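Local coordinates for protein oxidoreductase (Listeria innocua, PDB 3E18) that probably acts as an NAD-dependent dehydrogenase of the GFO/IDH/MocA family, binding NAD through a Rossmann fold, although its natural substrate is unknown, at residues I134-E139 with S296-A301; K267-T272 with P286-A291. All coordinates share one frame; numbering follows the deposited sequence.

Contact 1: residues I134-E139 with S296-A301; sequences IKEMFE and SLPAPA
E136 and A301 bring the two backbones closest, with E136 CA 4.7 Å from A301 CA, where an extended segment with polyproline-II-like torsions from L297 to A301 runs past one flank of helix 129-140. The helix lies against the mixed beta sheet that follows the Rossmann fold in GFO/IDH/MocA oxidoreductases, and the proline-rich segment leaves strand 292-295 at the edge of that sheet. Between the two segments the fit is made by van der Waals contact and one bridging water, without a direct hydrogen bond. E136 reaches out over the loop: its CG stands anti to the backbone N (chi1 179°), which sets it 3.4 Å from A299 O and also against P298 CB. The chain then bends at chi2 (73°), which places CD; of the carboxylate oxygens it is OE1 that lies against A301, 3.6 Å from A301 CB. M137 covers the neighbouring part of the loop, its CG touching P298 CG at 3.7 Å as the two side chains cross at about a right angle. Farther along M137, toward the sheet, SD meets L297 CD2 more loosely. M137, L297 and P298 all also touch I259 of strand 257-262, so this apolar group fills the join between helix, loop and sheet. A301 is held to the helix a turn earlier by backbone hydrogen bonding with L132, while P300 turns to E129, L132 and I133. K135 CG also lies near A301 CB (4.3 Å), and K135 NZ reaches forward along the helix to a salt bridge with E139 OE2 (2.8 Å), met on the syn side, 27° out of the carboxylate plane. At the outer edge a water donates to A299 O at 2.7 Å and, more weakly, to E136 OE2.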
loop_
_atom_site.group_PDB
_atom_site.type_symbol
_atom_site.label_atom_id
_atom_site.label_comp_id
_atom_site.label_asym_id
_atom_site.label_seq_id
_atom_site.Cartn_x
_atom_site.Cartn_y
_atom_site.Cartn_z
ATOM N N ILE A 134 8.983 -14.850 -8.717
ATOM C CA ILE A 134 7.586 -14.402 -8.854
ATOM C C ILE A 134 6.956 -14.893 -10.168
ATOM O O ILE A 134 5.775 -15.294 -10.210
ATOM C CB ILE A 134 7.474 -12.836 -8.741
ATOM C CG1 ILE A 134 8.117 -12.336 -7.430
ATOM C CG2 ILE A 134 6.035 -12.374 -8.804
ATOM C CD1 ILE A 134 7.432 -12.846 -6.153
ATOM N N LYS A 135 7.747 -14.853 -11.237
ATOM C CA LYS A 135 7.318 -15.344 -12.543
ATOM C C LYS A 135 7.031 -16.839 -12.476
ATOM O O LYS A 135 6.039 -17.306 -13.014
ATOM C CB LYS A 135 8.387 -15.045 -13.600
ATOM C CG LYS A 135 7.973 -15.372 -15.021
ATOM C CD LYS A 135 8.948 -14.728 -15.995
ATOM C CE LYS A 135 8.351 -14.623 -17.389
ATOM N NZ LYS A 135 8.420 -15.933 -18.084
ATOM N N GLU A 136 7.896 -17.585 -11.798
ATOM C CA GLU A 136 7.619 -19.019 -11.560
ATOM C C GLU A 136 6.296 -19.231 -10.806
ATOM O O GLU A 136 5.436 -20.013 -11.253
ATOM C CB GLU A 136 8.791 -19.689 -10.825
ATOM C CG GLU A 136 8.593 -21.194 -10.507
ATOM C CD GLU A 136 8.698 -22.124 -11.723
ATOM O OE1 GLU A 136 9.002 -21.649 -12.841
ATOM O OE2 GLU A 136 8.490 -23.349 -11.550
ATOM N N MET A 137 6.117 -18.500 -9.700
ATOM C CA MET A 137 4.880 -18.582 -8.909
ATOM C C MET A 137 3.656 -18.226 -9.743
ATOM O O MET A 137 2.639 -18.907 -9.670
ATOM C CB MET A 137 4.951 -17.697 -7.655
ATOM C CG MET A 137 6.040 -18.092 -6.680
ATOM S SD MET A 137 6.275 -16.915 -5.346
ATOM C CE MET A 137 4.684 -16.989 -4.539
ATOM N N PHE A 138 3.778 -17.172 -10.548
ATOM C CA PHE A 138 2.690 -16.653 -11.376
ATOM C C PHE A 138 2.260 -17.694 -12.412
ATOM O O PHE A 138 1.070 -17.960 -12.579
ATOM C CB PHE A 138 3.152 -15.343 -12.054
ATOM C CG PHE A 138 2.061 -14.580 -12.764
ATOM C CD1 PHE A 138 1.291 -13.644 -12.083
ATOM C CD2 PHE A 138 1.839 -14.757 -14.128
ATOM C CE1 PHE A 138 0.278 -12.933 -12.744
ATOM C CE2 PHE A 138 0.841 -14.054 -14.789
ATOM C CZ PHE A 138 0.061 -13.139 -14.098
ATOM N N GLU A 139 3.237 -18.290 -13.090
ATOM C CA GLU A 139 2.972 -19.225 -14.194
ATOM C C GLU A 139 2.545 -20.609 -13.710
ATOM O O GLU A 139 1.659 -21.237 -14.293
ATOM C CB GLU A 139 4.212 -19.354 -15.078
ATOM C CG GLU A 139 4.517 -18.104 -15.883
ATOM C CD GLU A 139 5.858 -18.165 -16.575
ATOM O OE1 GLU A 139 6.670 -19.055 -16.243
ATOM O OE2 GLU A 139 6.099 -17.310 -17.451
ATOM N N SER A 296 8.750 -23.235 1.144
ATOM C CA SER A 296 9.855 -22.448 0.616
ATOM C C SER A 296 9.420 -21.808 -0.691
ATOM O O SER A 296 8.486 -22.294 -1.345
ATOM C CB SER A 296 11.083 -23.332 0.379
ATOM O OG SER A 296 11.727 -23.629 1.605
ATOM N N LEU A 297 10.069 -20.698 -1.036
ATOM C CA LEU A 297 9.968 -20.102 -2.364
ATOM C C LEU A 297 10.491 -21.083 -3.409
ATOM O O LEU A 297 11.485 -21.761 -3.156
ATOM C CB LEU A 297 10.778 -18.796 -2.433
ATOM C CG LEU A 297 10.303 -17.649 -1.530
ATOM C CD1 LEU A 297 11.331 -16.538 -1.441
ATOM C CD2 LEU A 297 8.991 -17.101 -2.045
ATOM N N PRO A 298 9.834 -21.154 -4.588
ATOM C CA PRO A 298 10.291 -22.050 -5.645
ATOM C C PRO A 298 11.630 -21.601 -6.216
ATOM O O PRO A 298 12.093 -20.496 -5.919
ATOM C CB PRO A 298 9.212 -21.916 -6.730
ATOM C CG PRO A 298 8.102 -21.159 -6.118
ATOM C CD PRO A 298 8.650 -20.382 -5.001
ATOM N N ALA A 299 12.249 -22.474 -7.009
ATOM C CA ALA A 299 13.398 -22.106 -7.826
ATOM C C ALA A 299 12.897 -21.112 -8.875
ATOM O O ALA A 299 11.745 -21.220 -9.324
ATOM C CB ALA A 299 14.004 -23.359 -8.498
ATOM N N PRO A 300 13.742 -20.138 -9.261
ATOM C CA PRO A 300 13.325 -19.139 -10.254
ATOM C C PRO A 300 13.011 -19.760 -11.608
ATOM O O PRO A 300 13.620 -20.775 -11.977
ATOM C CB PRO A 300 14.548 -18.231 -10.363
ATOM C CG PRO A 300 15.696 -19.099 -9.922
ATOM C CD PRO A 300 15.127 -19.893 -8.806
ATOM N N ALA A 301 12.045 -19.181 -12.325
ATOM C CA ALA A 301 11.789 -19.540 -13.718
ATOM C C ALA A 301 13.046 -19.295 -14.568
ATOM O O ALA A 301 13.958 -18.567 -14.161
ATOM C CB ALA A 301 10.621 -18.732 -14.267
HETATM O O HOH W 1 10.874 -23.733 -9.959
#

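Contact 2: residues K267-T272 with P286-A291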
loop_
_atom_site.group_PDB
_atom_site.type_symbol
_atom_site.label_atom_id
_atom_site.label_comp_id
_atom_site.label_asym_id
_atom_site.label_seq_id
_atom_site.Cartn_x
_atom_site.Cartn_y
_atom_site.Cartn_z
ATOM N N LYS A 267 -11.454 -24.622 6.278
ATOM C CA LYS A 267 -12.894 -24.353 6.229
ATOM C C LYS A 267 -13.658 -24.814 7.475
ATOM O O LYS A 267 -14.647 -24.186 7.862
ATOM C CB LYS A 267 -13.508 -24.982 4.972
ATOM C CG LYS A 267 -13.337 -24.141 3.712
ATOM C CD LYS A 267 -13.399 -24.988 2.443
ATOM C CE LYS A 267 -13.332 -24.108 1.196
ATOM N NZ LYS A 267 -13.157 -24.888 -0.061
ATOM N N THR A 268 -13.197 -25.901 8.092
ATOM C CA THR A 268 -13.870 -26.482 9.259
ATOM C C THR A 268 -13.195 -26.125 10.588
ATOM O O THR A 268 -13.668 -26.513 11.661
ATOM C CB THR A 268 -13.988 -28.023 9.151
ATOM O OG1 THR A 268 -12.689 -28.599 8.947
ATOM C CG2 THR A 268 -14.913 -28.417 8.007
ATOM N N SER A 269 -12.092 -25.387 10.515
ATOM C CA SER A 269 -11.356 -25.024 11.716
ATOM C C SER A 269 -11.699 -23.608 12.176
ATOM O O SER A 269 -12.255 -22.808 11.419
ATOM C CB SER A 269 -9.854 -25.160 11.482
ATOM O OG SER A 269 -9.350 -24.023 10.808
ATOM N N GLU A 270 -11.373 -23.312 13.427
ATOM C CA GLU A 270 -11.576 -21.981 13.974
ATOM C C GLU A 270 -10.372 -21.573 14.813
ATOM O O GLU A 270 -9.917 -22.345 15.660
ATOM C CB GLU A 270 -12.888 -21.907 14.762
ATOM C CG GLU A 270 -14.061 -21.400 13.917
ATOM C CD GLU A 270 -15.281 -22.313 13.960
ATOM O OE1 GLU A 270 -15.607 -22.843 15.046
ATOM O OE2 GLU A 270 -15.920 -22.494 12.899
ATOM N N PRO A 271 -9.827 -20.371 14.548
ATOM C CA PRO A 271 -8.648 -19.868 15.256
ATOM C C PRO A 271 -8.934 -19.562 16.723
ATOM O O PRO A 271 -10.064 -19.208 17.078
ATOM C CB PRO A 271 -8.315 -18.576 14.504
ATOM C CG PRO A 271 -9.583 -18.166 13.858
ATOM C CD PRO A 271 -10.308 -19.421 13.527
ATOM N N THR A 272 -7.918 -19.719 17.565
ATOM C CA THR A 272 -8.030 -19.334 18.968
ATOM C C THR A 272 -7.676 -17.847 19.095
ATOM O O THR A 272 -6.609 -17.424 18.633
ATOM C CB THR A 272 -7.153 -20.212 19.908
ATOM O OG1 THR A 272 -5.794 -20.210 19.453
ATOM C CG2 THR A 272 -7.667 -21.650 19.943
ATOM N N PRO A 286 -3.966 -15.539 14.298
ATOM C CA PRO A 286 -3.384 -16.550 13.409
ATOM C C PRO A 286 -4.347 -17.722 13.199
ATOM O O PRO A 286 -5.055 -18.106 14.138
ATOM C CB PRO A 286 -2.143 -17.021 14.175
ATOM C CG PRO A 286 -1.772 -15.868 15.032
ATOM C CD PRO A 286 -3.069 -15.228 15.427
ATOM N N PRO A 287 -4.414 -18.266 11.967
ATOM C CA PRO A 287 -5.243 -19.455 11.767
ATOM C C PRO A 287 -4.717 -20.625 12.600
ATOM O O PRO A 287 -3.546 -20.615 13.011
ATOM C CB PRO A 287 -5.086 -19.753 10.268
ATOM C CG PRO A 287 -4.605 -18.470 9.669
ATOM C CD PRO A 287 -3.768 -17.829 10.717
ATOM N N SER A 288 -5.576 -21.606 12.870
ATOM C CA SER A 288 -5.150 -22.813 13.591
ATOM C C SER A 288 -4.064 -23.546 12.793
ATOM O O SER A 288 -3.986 -23.393 11.571
ATOM C CB SER A 288 -6.341 -23.730 13.862
ATOM O OG SER A 288 -6.993 -24.073 12.651
ATOM N N GLU A 289 -3.226 -24.313 13.491
ATOM C CA GLU A 289 -2.091 -25.040 12.886
ATOM C C GLU A 289 -2.490 -25.851 11.645
ATOM O O GLU A 289 -1.809 -25.798 10.616
ATOM C CB GLU A 289 -1.402 -25.931 13.937
ATOM C CG GLU A 289 -0.085 -26.571 13.480
ATOM C CD GLU A 289 0.808 -27.027 14.640
ATOM O OE1 GLU A 289 0.318 -27.742 15.546
ATOM O OE2 GLU A 289 2.011 -26.679 14.639
ATOM N N GLU A 290 -3.624 -26.546 11.740
ATOM C CA GLU A 290 -4.160 -27.374 10.654
ATOM C C GLU A 290 -4.588 -26.620 9.384
ATOM O O GLU A 290 -4.679 -27.224 8.312
ATOM C CB GLU A 290 -5.334 -28.227 11.162
ATOM C CG GLU A 290 -6.505 -27.445 11.753
ATOM C CD GLU A 290 -6.466 -27.354 13.276
ATOM O OE1 GLU A 290 -5.363 -27.251 13.865
ATOM O OE2 GLU A 290 -7.554 -27.379 13.889
ATOM N N ALA A 291 -4.851 -25.315 9.516
ATOM C CA ALA A 291 -5.428 -24.490 8.436
ATOM C C ALA A 291 -4.468 -24.082 7.308
ATOM O O ALA A 291 -4.906 -23.706 6.223
ATOM C CB ALA A 291 -6.093 -23.247 9.036
HETATM O O HOH W 2 -4.653 -17.862 16.919
#
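P271 meets the other segment at the rim of its puckered ring: CB lies 3.3 Å from P286 O, and P287 CA approaches the same CB more distantly. The one truly planar side-chain group at the contact, the carboxylate of E290, has S269 CB off to one side of its plane, nearest to OE2 at 4.0 Å. Between these two places S269 and S288 both have CB directed toward the other segment. With OG between backbone N and carbonyl carbon in both serines (chi1 81° in S269, 57° in S288), the hydroxyls reach each other across the gap and join in a hydrogen bond, OG to OG 3.0 Å. A291 CB packs beside S269 OG, which also has a weak bond to A266 O. A291 N bonds to S288 O, closing a type I-like turn, and a water donates to both T272 O and P286 O. N157 of the second subunit packs on P271 and P287. The two loops extend from the neighbouring antiparallel strands 257-262 and 292-295, with A291 backbone-bonded to T263 just past the first strand, and they lead into and out of the hairpin 274-276/279-281.

In the fold
Both contacts lie next to the neighbouring strands 257-262 and 292-295, at opposite ends of the latter: contact 2 where the chain enters it, contact 1 where it leaves. Along the sequence contact 2 is nested inside the loop closed by contact 1, yet their centres are 27 Å apart and they do not touch. Contact 1, partly buried, joins helix to loop over the sheet, combining apolar packing of M137 with E136 lying on the loop backbone, and one water. Contact 2 is a surface contact about 40 Å from the chain centre; it pairs loop with loop through serine hydroxyls, a water and proline rims, and of the two it alone touches the second subunit.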